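Local coordinates for sterol regulatory element-binding protein cleavage-activating protein (Schizosaccharomyces pombe, PDB 4YHC) that escorts the membrane-bound transcription factor precursor Sre1 for processing when sterol or oxygen is low, and is represented here by its cytoplasmic WD40 domain, at residues A[180-184]-A[185-189]; A[261-264]-A[265-269]; A[427-431]-A[432-436]. The protein carries 9 engineered substitutions. All coordinates share one frame; numbering follows the deposited sequence.

Interaction 1 of 3, residues A[180-184]-A[185-189]; sequences SIVSP and TANRI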
ATOM      1  N   SER A 180       8.722   5.907  -0.811  1.00 18.54           N
ATOM      2  CA  SER A 180       9.948   5.275  -1.340  1.00 20.04           C
ATOM      3  C   SER A 180       9.692   4.739  -2.726  1.00 27.01           C
ATOM      4  O   SER A 180       8.635   4.195  -2.985  1.00 24.56           O
ATOM      5  CB  SER A 180      10.412   4.195  -0.380  1.00 25.85           C
ATOM      6  OG  SER A 180       9.858   2.987  -0.691  1.00 35.34           O
ATOM      7  N   ILE A 181      10.648   4.896  -3.624  1.00 18.65           N
ATOM      8  CA  ILE A 181      10.628   4.225  -4.893  1.00 20.52           C
ATOM      9  C   ILE A 181      11.941   3.446  -5.117  1.00 24.86           C
ATOM     10  O   ILE A 181      12.986   4.050  -5.390  1.00 25.91           O
ATOM     11  CB  ILE A 181      10.498   5.304  -5.946  1.00 28.48           C
ATOM     12  CG1 ILE A 181       9.305   6.216  -5.524  1.00 31.47           C
ATOM     13  CG2 ILE A 181      10.374   4.718  -7.329  1.00 26.27           C
ATOM     14  CD1 ILE A 181       8.605   6.909  -6.613  1.00 29.60           C
ATOM     15  N   VAL A 182      11.854   2.135  -4.997  1.00 20.69           N
ATOM     16  CA  VAL A 182      12.974   1.192  -5.174  1.00 19.84           C
ATOM     17  C   VAL A 182      12.831   0.804  -6.615  1.00 24.36           C
ATOM     18  O   VAL A 182      12.021  -0.007  -6.955  1.00 21.62           O
ATOM     19  CB  VAL A 182      12.799  -0.009  -4.230  1.00 23.67           C
ATOM     20  CG1 VAL A 182      13.913  -1.066  -4.419  1.00 28.24           C
ATOM     21  CG2 VAL A 182      12.799   0.481  -2.822  1.00 23.99           C
ATOM     22  N   SER A 183      13.532   1.476  -7.493  1.00 18.24           N
ATOM     23  CA  SER A 183      13.247   1.305  -8.902  1.00 20.25           C
ATOM     24  C   SER A 183      14.348   0.431  -9.525  1.00 23.42           C
ATOM     25  O   SER A 183      15.324   0.207  -8.875  1.00 24.50           O
ATOM     26  CB  SER A 183      13.182   2.665  -9.573  1.00 17.72           C
ATOM     27  OG  SER A 183      14.379   2.971 -10.292  1.00 22.76           O
ATOM     28  N   PRO A 184      14.207   0.005 -10.800  1.00 25.05           N
ATOM     29  CA  PRO A 184      15.341  -0.729 -11.413  1.00 24.47           C
ATOM     30  C   PRO A 184      16.595   0.132 -11.647  1.00 31.63           C
ATOM     31  O   PRO A 184      17.698  -0.391 -11.754  1.00 37.11           O
ATOM     32  CB  PRO A 184      14.745  -1.238 -12.717  1.00 23.07           C
ATOM     33  CG  PRO A 184      13.267  -1.311 -12.469  1.00 27.14           C
ATOM     34  CD  PRO A 184      13.038  -0.026 -11.690  1.00 21.70           C
ATOM     35  N   THR A 185      16.455   1.448 -11.613  1.00 26.94           N
ATOM     36  CA  THR A 185      17.560   2.351 -11.915  1.00 28.33           C
ATOM     37  C   THR A 185      18.166   2.863 -10.623  1.00 31.44           C
ATOM     38  O   THR A 185      19.379   3.004 -10.527  1.00 33.30           O
ATOM     39  CB  THR A 185      17.079   3.459 -12.879  1.00 27.34           C
ATOM     40  OG1 THR A 185      16.764   2.862 -14.149  1.00 29.00           O
ATOM     41  CG2 THR A 185      18.127   4.547 -13.083  1.00 27.51           C
ATOM     42  N   ALA A 186      17.351   3.142  -9.621  1.00 25.13           N
ATOM     43  CA  ALA A 186      17.858   3.764  -8.383  1.00 22.08           C
ATOM     44  C   ALA A 186      16.899   3.626  -7.213  1.00 24.38           C
ATOM     45  O   ALA A 186      15.695   3.354  -7.402  1.00 24.61           O
ATOM     46  CB  ALA A 186      18.145   5.221  -8.623  1.00 20.14           C
ATOM     47  N   ASN A 187      17.434   3.753  -5.996  1.00 18.21           N
ATOM     48  CA  ASN A 187      16.626   3.987  -4.819  1.00 21.93           C
ATOM     49  C   ASN A 187      16.296   5.441  -4.729  1.00 24.16           C
ATOM     50  O   ASN A 187      17.150   6.262  -4.927  1.00 26.77           O
ATOM     51  CB  ASN A 187      17.349   3.544  -3.578  1.00 24.05           C
ATOM     52  CG  ASN A 187      17.482   2.044  -3.506  1.00 31.65           C
ATOM     53  OD1 ASN A 187      16.773   1.312  -4.216  1.00 29.35           O
ATOM     54  ND2 ASN A 187      18.282   1.568  -2.533  1.00 24.85           N
ATOM     55  N   ARG A 188      15.028   5.751  -4.506  1.00 21.33           N
ATOM     56  CA  ARG A 188      14.567   7.131  -4.491  1.00 19.21           C
ATOM     57  C   ARG A 188      13.662   7.373  -3.326  1.00 22.46           C
ATOM     58  O   ARG A 188      12.953   6.474  -2.896  1.00 19.46           O
ATOM     59  CB  ARG A 188      13.826   7.433  -5.764  1.00 24.72           C
ATOM     60  CG  ARG A 188      14.535   7.126  -7.039  1.00 16.68           C
ATOM     61  CD  ARG A 188      13.796   7.743  -8.222  1.00 20.05           C
ATOM     62  NE  ARG A 188      14.064   7.072  -9.507  1.00 19.18           N
ATOM     63  CZ  ARG A 188      15.107   7.329 -10.320  1.00 28.26           C
ATOM     64  NH1 ARG A 188      15.290   6.644 -11.441  1.00 24.10           N
ATOM     65  NH2 ARG A 188      15.997   8.223  -9.992  1.00 23.85           N
ATOM     66  N   ILE A 189      13.748   8.561  -2.735  1.00 21.75           N
ATOM     67  CA  ILE A 189      12.797   8.998  -1.718  1.00 21.39           C
ATOM     68  C   ILE A 189      12.157  10.282  -2.186  1.00 23.15           C
ATOM     69  O   ILE A 189      12.874  11.287  -2.450  1.00 23.73           O
ATOM     70  CB  ILE A 189      13.489   9.291  -0.385  1.00 25.19           C
ATOM     71  CG1 ILE A 189      14.323   8.104   0.049  1.00 35.63           C
ATOM     72  CG2 ILE A 189      12.482   9.637   0.677  1.00 26.06           C
ATOM     73  CD1 ILE A 189      13.500   6.923   0.533  1.00 44.92           C
TER
HETATM   74  O   HOH W   1      16.954  -0.052  -6.491  1.00 33.92           O

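Interaction 2 of 3, residues A[261-264]-A[265-269]; sequences PPIK and VNTFS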
ATOM      1  N   PRO A 261     -11.435  15.047 -10.596  1.00 25.41           N
ATOM      2  CA  PRO A 261     -11.944  16.100  -9.713  1.00 18.36           C
ATOM      3  C   PRO A 261     -10.998  16.316  -8.570  1.00 18.24           C
ATOM      4  O   PRO A 261      -9.956  15.603  -8.466  1.00 23.01           O
ATOM      5  CB  PRO A 261     -13.285  15.544  -9.250  1.00 18.96           C
ATOM      6  CG  PRO A 261     -13.154  14.095  -9.335  1.00 21.04           C
ATOM      7  CD  PRO A 261     -12.203  13.778 -10.466  1.00 20.19           C
ATOM      8  N   PRO A 262     -11.304  17.318  -7.736  1.00 18.67           N
ATOM      9  CA  PRO A 262     -10.458  17.693  -6.681  1.00 18.67           C
ATOM     10  C   PRO A 262     -10.300  16.542  -5.708  1.00 24.56           C
ATOM     11  O   PRO A 262     -11.269  15.890  -5.386  1.00 23.46           O
ATOM     12  CB  PRO A 262     -11.223  18.832  -6.007  1.00 17.87           C
ATOM     13  CG  PRO A 262     -12.104  19.392  -7.081  1.00 23.27           C
ATOM     14  CD  PRO A 262     -12.483  18.246  -7.887  1.00 18.64           C
ATOM     15  N   ILE A 263      -9.087  16.349  -5.233  1.00 21.16           N
ATOM     16  CA  ILE A 263      -8.706  15.149  -4.449  1.00 20.55           C
ATOM     17  C   ILE A 263      -8.371  15.615  -3.062  1.00 23.99           C
ATOM     18  O   ILE A 263      -7.697  16.613  -2.859  1.00 27.44           O
ATOM     19  CB  ILE A 263      -7.515  14.446  -5.136  1.00 24.67           C
ATOM     20  CG1 ILE A 263      -8.028  13.719  -6.362  1.00 21.64           C
ATOM     21  CG2 ILE A 263      -6.747  13.465  -4.205  1.00 18.32           C
ATOM     22  CD1 ILE A 263      -6.924  13.323  -7.306  1.00 23.40           C
ATOM     23  N   LYS A 264      -8.871  14.922  -2.074  1.00 22.68           N
ATOM     24  CA  LYS A 264      -8.528  15.206  -0.705  1.00 18.70           C
ATOM     25  C   LYS A 264      -7.123  14.853  -0.355  1.00 16.66           C
ATOM     26  O   LYS A 264      -6.634  13.811  -0.738  1.00 17.03           O
ATOM     27  CB  LYS A 264      -9.495  14.465   0.192  1.00 21.85           C
ATOM     28  CG  LYS A 264      -9.406  14.896   1.612  1.00 25.62           C
ATOM     29  CD  LYS A 264     -10.650  14.415   2.352  1.00 33.27           C
ATOM     30  CE  LYS A 264     -10.491  14.571   3.854  1.00 38.87           C
ATOM     31  NZ  LYS A 264      -9.915  15.940   4.101  1.00 45.28           N
ATOM     32  N   VAL A 265      -6.425  15.751   0.325  1.00 20.96           N
ATOM     33  CA  VAL A 265      -5.066  15.549   0.638  1.00 17.41           C
ATOM     34  C   VAL A 265      -4.801  14.158   1.293  1.00 21.73           C
ATOM     35  O   VAL A 265      -5.562  13.634   2.074  1.00 23.21           O
ATOM     36  CB  VAL A 265      -4.466  16.721   1.470  1.00 30.81           C
ATOM     37  CG1 VAL A 265      -5.153  16.738   2.848  1.00 34.47           C
ATOM     38  CG2 VAL A 265      -2.978  16.454   1.637  1.00 23.15           C
ATOM     39  N   ASN A 266      -3.752  13.518   0.842  1.00 18.90           N
ATOM     40  CA  ASN A 266      -3.352  12.212   1.339  1.00 18.41           C
ATOM     41  C   ASN A 266      -4.314  11.084   1.206  1.00 23.62           C
ATOM     42  O   ASN A 266      -4.343  10.179   2.039  1.00 20.94           O
ATOM     43  CB  ASN A 266      -2.979  12.338   2.799  1.00 27.26           C
ATOM     44  CG  ASN A 266      -1.505  12.303   2.971  1.00 43.84           C
ATOM     45  OD1 ASN A 266      -0.824  11.346   2.504  1.00 50.99           O
ATOM     46  ND2 ASN A 266      -0.977  13.301   3.620  1.00 48.87           N
ATOM     47  N   THR A 267      -5.174  11.111   0.214  1.00 15.78           N
ATOM     48  CA  THR A 267      -6.113   9.993   0.101  1.00 15.65           C
ATOM     49  C   THR A 267      -6.012   9.194  -1.187  1.00 17.51           C
ATOM     50  O   THR A 267      -6.884   8.375  -1.413  1.00 16.99           O
ATOM     51  CB  THR A 267      -7.556  10.488   0.222  1.00 15.85           C
ATOM     52  OG1 THR A 267      -7.840  11.371  -0.909  1.00 16.12           O
ATOM     53  CG2 THR A 267      -7.705  11.293   1.575  1.00 16.90           C
ATOM     54  N   PHE A 268      -4.987   9.451  -1.989  1.00 19.86           N
ATOM     55  CA  PHE A 268      -4.835   8.943  -3.313  1.00 16.18           C
ATOM     56  C   PHE A 268      -3.949   7.664  -3.378  1.00 17.25           C
ATOM     57  O   PHE A 268      -2.863   7.638  -2.828  1.00 19.42           O
ATOM     58  CB  PHE A 268      -4.205  10.041  -4.171  1.00 15.35           C
ATOM     59  CG  PHE A 268      -4.035   9.686  -5.645  1.00 15.28           C
ATOM     60  CD1 PHE A 268      -5.072   9.817  -6.540  1.00 19.63           C
ATOM     61  CD2 PHE A 268      -2.817   9.313  -6.148  1.00 21.05           C
ATOM     62  CE1 PHE A 268      -4.918   9.542  -7.883  1.00 17.03           C
ATOM     63  CE2 PHE A 268      -2.643   8.977  -7.478  1.00 18.53           C
ATOM     64  CZ  PHE A 268      -3.697   9.091  -8.360  1.00 15.26           C
ATOM     65  N   SER A 269      -4.386   6.649  -4.090  1.00 14.92           N
ATOM     66  CA  SER A 269      -3.501   5.523  -4.384  1.00 19.05           C
ATOM     67  C   SER A 269      -3.760   5.017  -5.793  1.00 16.65           C
ATOM     68  O   SER A 269      -4.764   5.428  -6.464  1.00 14.81           O
ATOM     69  CB  SER A 269      -3.627   4.425  -3.326  1.00 18.66           C
ATOM     70  OG  SER A 269      -4.915   3.955  -3.341  1.00 16.08           O
TER

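Interaction 3 of 3, residues A[427-431]-A[432-436]; sequences LKMYN and SLIIA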
ATOM      1  N   LEU A 427     -23.987 -11.105   6.045  1.00 20.81           N
ATOM      2  CA  LEU A 427     -23.228 -11.839   7.048  1.00 20.58           C
ATOM      3  C   LEU A 427     -23.846 -11.486   8.364  1.00 27.90           C
ATOM      4  O   LEU A 427     -23.732 -10.329   8.830  1.00 28.92           O
ATOM      5  CB  LEU A 427     -21.766 -11.421   7.040  1.00 20.45           C
ATOM      6  CG  LEU A 427     -20.853 -12.216   7.965  1.00 29.87           C
ATOM      7  CD1 LEU A 427     -19.383 -11.806   7.769  1.00 34.82           C
ATOM      8  CD2 LEU A 427     -21.172 -12.009   9.397  1.00 34.70           C
ATOM      9  N   LYS A 428     -24.518 -12.454   8.991  1.00 26.52           N
ATOM     10  CA  LYS A 428     -25.122 -12.205  10.302  1.00 22.16           C
ATOM     11  C   LYS A 428     -24.242 -12.760  11.399  1.00 26.91           C
ATOM     12  O   LYS A 428     -23.903 -13.936  11.362  1.00 27.12           O
ATOM     13  CB  LYS A 428     -26.505 -12.849  10.392  1.00 25.48           C
ATOM     14  CG  LYS A 428     -27.122 -12.655  11.747  1.00 36.38           C
ATOM     15  CD  LYS A 428     -28.359 -13.535  11.977  1.00 50.83           C
ATOM     16  CE  LYS A 428     -29.668 -12.927  11.477  1.00 58.63           C
ATOM     17  NZ  LYS A 428     -30.842 -13.323  12.353  1.00 63.44           N
ATOM     18  N   MET A 429     -23.908 -11.936  12.380  1.00 22.03           N
ATOM     19  CA  MET A 429     -23.028 -12.317  13.485  1.00 25.40           C
ATOM     20  C   MET A 429     -23.850 -12.351  14.780  1.00 31.43           C
ATOM     21  O   MET A 429     -24.377 -11.296  15.241  1.00 30.85           O
ATOM     22  CB  MET A 429     -21.885 -11.300  13.679  1.00 25.29           C
ATOM     23  CG  MET A 429     -20.921 -11.151  12.481  1.00 24.81           C
ATOM     24  SD  MET A 429     -19.545 -10.032  12.915  1.00 32.98           S
ATOM     25  CE  MET A 429     -18.608  -9.958  11.409  1.00 39.18           C
ATOM     26  N   TYR A 430     -23.969 -13.552  15.335  1.00 26.85           N
ATOM     27  CA  TYR A 430     -24.778 -13.773  16.536  1.00 28.75           C
ATOM     28  C   TYR A 430     -23.902 -13.594  17.740  1.00 26.45           C
ATOM     29  O   TYR A 430     -22.886 -14.222  17.849  1.00 29.89           O
ATOM     30  CB  TYR A 430     -25.369 -15.184  16.537  1.00 31.60           C
ATOM     31  CG  TYR A 430     -26.297 -15.332  17.687  1.00 32.16           C
ATOM     32  CD1 TYR A 430     -27.570 -14.794  17.627  1.00 30.25           C
ATOM     33  CD2 TYR A 430     -25.885 -15.918  18.863  1.00 38.25           C
ATOM     34  CE1 TYR A 430     -28.436 -14.902  18.693  1.00 39.17           C
ATOM     35  CE2 TYR A 430     -26.743 -16.037  19.947  1.00 40.82           C
ATOM     36  CZ  TYR A 430     -28.020 -15.528  19.850  1.00 42.07           C
ATOM     37  OH  TYR A 430     -28.880 -15.620  20.909  1.00 39.42           O
ATOM     38  N   ASN A 431     -24.280 -12.692  18.619  1.00 29.46           N
ATOM     39  CA  ASN A 431     -23.427 -12.320  19.744  1.00 37.68           C
ATOM     40  C   ASN A 431     -22.031 -11.759  19.342  1.00 34.79           C
ATOM     41  O   ASN A 431     -20.951 -12.167  19.872  1.00 34.86           O
ATOM     42  CB  ASN A 431     -23.264 -13.461  20.711  1.00 36.69           C
ATOM     43  CG  ASN A 431     -23.005 -12.955  22.097  1.00 49.73           C
ATOM     44  OD1 ASN A 431     -23.375 -11.814  22.418  1.00 63.09           O
ATOM     45  ND2 ASN A 431     -22.355 -13.763  22.923  1.00 51.37           N
ATOM     46  N   SER A 432     -22.084 -10.870  18.359  1.00 28.50           N
ATOM     47  CA  SER A 432     -20.868 -10.217  17.869  1.00 29.45           C
ATOM     48  C   SER A 432     -20.067  -9.542  18.981  1.00 34.01           C
ATOM     49  O   SER A 432     -20.602  -8.828  19.802  1.00 31.12           O
ATOM     50  CB  SER A 432     -21.207  -9.185  16.801  1.00 29.34           C
ATOM     51  OG  SER A 432     -20.022  -8.499  16.368  1.00 28.97           O
ATOM     52  N   LEU A 433     -18.760  -9.724  18.975  1.00 31.38           N
ATOM     53  CA  LEU A 433     -17.887  -8.893  19.807  1.00 25.93           C
ATOM     54  C   LEU A 433     -17.322  -7.634  19.084  1.00 35.29           C
ATOM     55  O   LEU A 433     -16.366  -7.019  19.538  1.00 36.03           O
ATOM     56  CB  LEU A 433     -16.747  -9.760  20.290  1.00 30.00           C
ATOM     57  CG  LEU A 433     -17.055 -10.621  21.512  1.00 39.26           C
ATOM     58  CD1 LEU A 433     -18.490 -11.116  21.588  1.00 42.54           C
ATOM     59  CD2 LEU A 433     -16.065 -11.758  21.562  1.00 34.54           C
ATOM     60  N   ILE A 434     -17.884  -7.246  17.962  1.00 28.59           N
ATOM     61  CA  ILE A 434     -17.360  -6.095  17.241  1.00 30.93           C
ATOM     62  C   ILE A 434     -18.188  -4.867  17.524  1.00 32.63           C
ATOM     63  O   ILE A 434     -19.328  -4.818  17.184  1.00 33.22           O
ATOM     64  CB  ILE A 434     -17.296  -6.372  15.735  1.00 36.16           C
ATOM     65  CG1 ILE A 434     -16.289  -7.506  15.491  1.00 40.07           C
ATOM     66  CG2 ILE A 434     -16.794  -5.148  14.975  1.00 32.60           C
ATOM     67  CD1 ILE A 434     -16.555  -8.291  14.226  1.00 40.38           C
ATOM     68  N   ILE A 435     -17.603  -3.832  18.113  1.00 43.30           N
ATOM     69  CA  ILE A 435     -18.397  -2.575  18.306  1.00 49.73           C
ATOM     70  C   ILE A 435     -17.927  -1.393  17.421  1.00 50.70           C
ATOM     71  O   ILE A 435     -18.605  -0.382  17.305  1.00 58.40           O
ATOM     72  CB  ILE A 435     -18.573  -2.184  19.795  1.00 50.86           C
ATOM     73  CG1 ILE A 435     -17.253  -2.274  20.565  1.00 49.49           C
ATOM     74  CG2 ILE A 435     -19.644  -3.080  20.422  1.00 52.24           C
ATOM     75  CD1 ILE A 435     -16.769  -3.683  20.881  1.00 52.05           C
ATOM     76  N   ALA A 436     -16.839  -1.578  16.696  1.00 38.22           N
ATOM     77  CA  ALA A 436     -16.307  -0.520  15.875  1.00 29.73           C
ATOM     78  C   ALA A 436     -16.939  -0.482  14.480  1.00 30.49           C
ATOM     79  O   ALA A 436     -17.474  -1.470  13.958  1.00 28.99           O
ATOM     80  CB  ALA A 436     -14.792  -0.662  15.776  1.00 26.91           C
TER

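Interaction 1 of 3, residues A[180-184]-A[185-189]
Thr-185 and Ser-183 meet at the tip of a beta hairpin, where strand 175-182 turns back into strand 187-193. These are the first two strands of a four-stranded propeller blade, the predicted fourth WD repeat. Thr-185 N donates to Ser-183 OG at 2.9 Å, and Thr-185 CB packs 3.8 Å from Ser-183 OG. Ala-186 N donates to Ser-183 OG at 3.1 Å, nearly straight (162°). One hydroxyl therefore grips two successive amides. Ser-183 N returns a bond to Ala-186 O at 2.9 Å.

Ile-181 and Arg-188 form the antiparallel hydrogen-bonded pair below the turn. Ile-181 N to Arg-188 O is straight, but Arg-188 N to Ile-181 O, 2.8 Å, is bent (137°). Their side chains leave on one face of the sheet, with Ile-181 CB 4.0 Å from Arg-188 CB. Arg-188 places CG beside its backbone N (chi1 -53°) and runs extended to NE. The guanidinium comes back over the turn, and Ala-186 CB lies over one face, offset toward its rim. A water donates to both Ser-183 O and Asn-187 OD1, and Asn-187 ND2 donates to Pro-127 O.

Arg-188 NH1 makes a salt bridge to Asp-234, which Ser-183 OG also meets in a weak hydrogen bond. Arg-188 NH2 binds a citrate, probably from the crystallisation liquor. Asp-234 thus probably balances the arginine charge and ties it to the turn, while the guanidinium can still hold an anion.

Interaction 2 of 3, residues A[261-264]-A[265-269]
Ile-263 and Phe-268 meet with their side chains set obliquely to each other. The closest approach is at the isoleucine tip: Ile-263 CD1 lies 4.0 Å from Phe-268 CD1. Phe-268 sends its ring away from its own backbone N (chi1 -177°), and the ring also meets that of Phe-289. Val-244 of strand 243-248 touches both Ile-263 and Phe-268. Ile-263 and Thr-267 pass each other in opposite directions, with Ile-263 CG2 4.1 Å from Thr-267 OG1.

The backbone between them makes a type II beta turn from Lys-264 to Thr-267. It lies in the loop that leads from strand 253-259, the last of one propeller blade, to strand 269-278 of the next sheet. Thr-267 N closes the turn to Lys-264 O with a weak, bent bond of 3.2 Å. The hydroxyl adds a shorter one, since Thr-267 OG1 donates to the same Lys-264 O at 2.7 Å. With chi1 at 64°, OG1 sits between the threonine's N and carbonyl carbon, turned toward that oxygen. The Lys-264 and Thr-267 side chains run at a slant, with Thr-267 CG2 3.9 Å from Lys-264 CB. Outside the turn, OG1 also bonds Thr-292 N, and Asp-226 OD2 takes the N-H of Phe-268.

Interaction 3 of 3, residues A[427-431]-A[432-436]
Met-429 and Ser-432 are the ends of a type II beta turn that lacks its usual hydrogen bond. Met-429 O and Ser-432 N stand 3.9 Å apart, and no hydrogen bond joins 427-431 to 432-436. The turn takes the chain round a corner at Tyr-430 and Asn-431. It lies between a strand of one propeller sheet and strand 441-445 of another. Asn-431 has a positive phi (59°), as the third position of a type II turn requires.

Across the turn the contacts are between side chains. Met-429 CB lies 3.8 Å from Ser-432 CB. The methionine then extends beyond CG and passes the serine, with Met-429 SD 3.8 Å from Ser-432 OG. Ser-432 points OG away from its own backbone N (chi1 177°), and this lets Ser-432 OG accept from Ile-434 N at 2.9 Å. The bond is fairly straight (162°) and makes an ST turn that begins at the last residue of the beta turn. Gln-408 holds the same place from strand 406-416: its OE1 bonds Ser-432 OG, and its NE2 bonds Ile-434 O. The buried serine hydroxyl thus has two polar partners.

The CB of Asn-431 points away from 432-436, and its ND2 makes a weak bond to Asp-5. Its carbonyl is met from the other segment, where Leu-433 CD1 lies 3.2 Å from Asn-431 O. Ile-434 crosses Met-429 at a slant and also packs on Trp-410, Trp-3 and Tyr-456. Its terminal methyl, Ile-434 CD1, touches the last two atoms of the methionine, at 3.7 Å from Met-429 SD and 3.9 Å from Met-429 CE.

The three contacts follow one another along the chain, and none touches another. Interactions 1 and 2 are the nearest pair, with centres about 23 Å apart and nearest atoms about 11 Å apart. They have an indirect link: Asn-266 of interaction 2 makes weak bonds to Ile-176 and Lys-177, on the strand that leads into interaction 1. Interaction 3 lies across the chain's centre from interaction 1, about 43 Å away between centres, and about 32 Å between centres from interaction 2. The citrate site is at interaction 1, on Arg-188. All three fall in the region thought, by similarity, to interact with Sre1. Each is a turn that redirects the propeller chain.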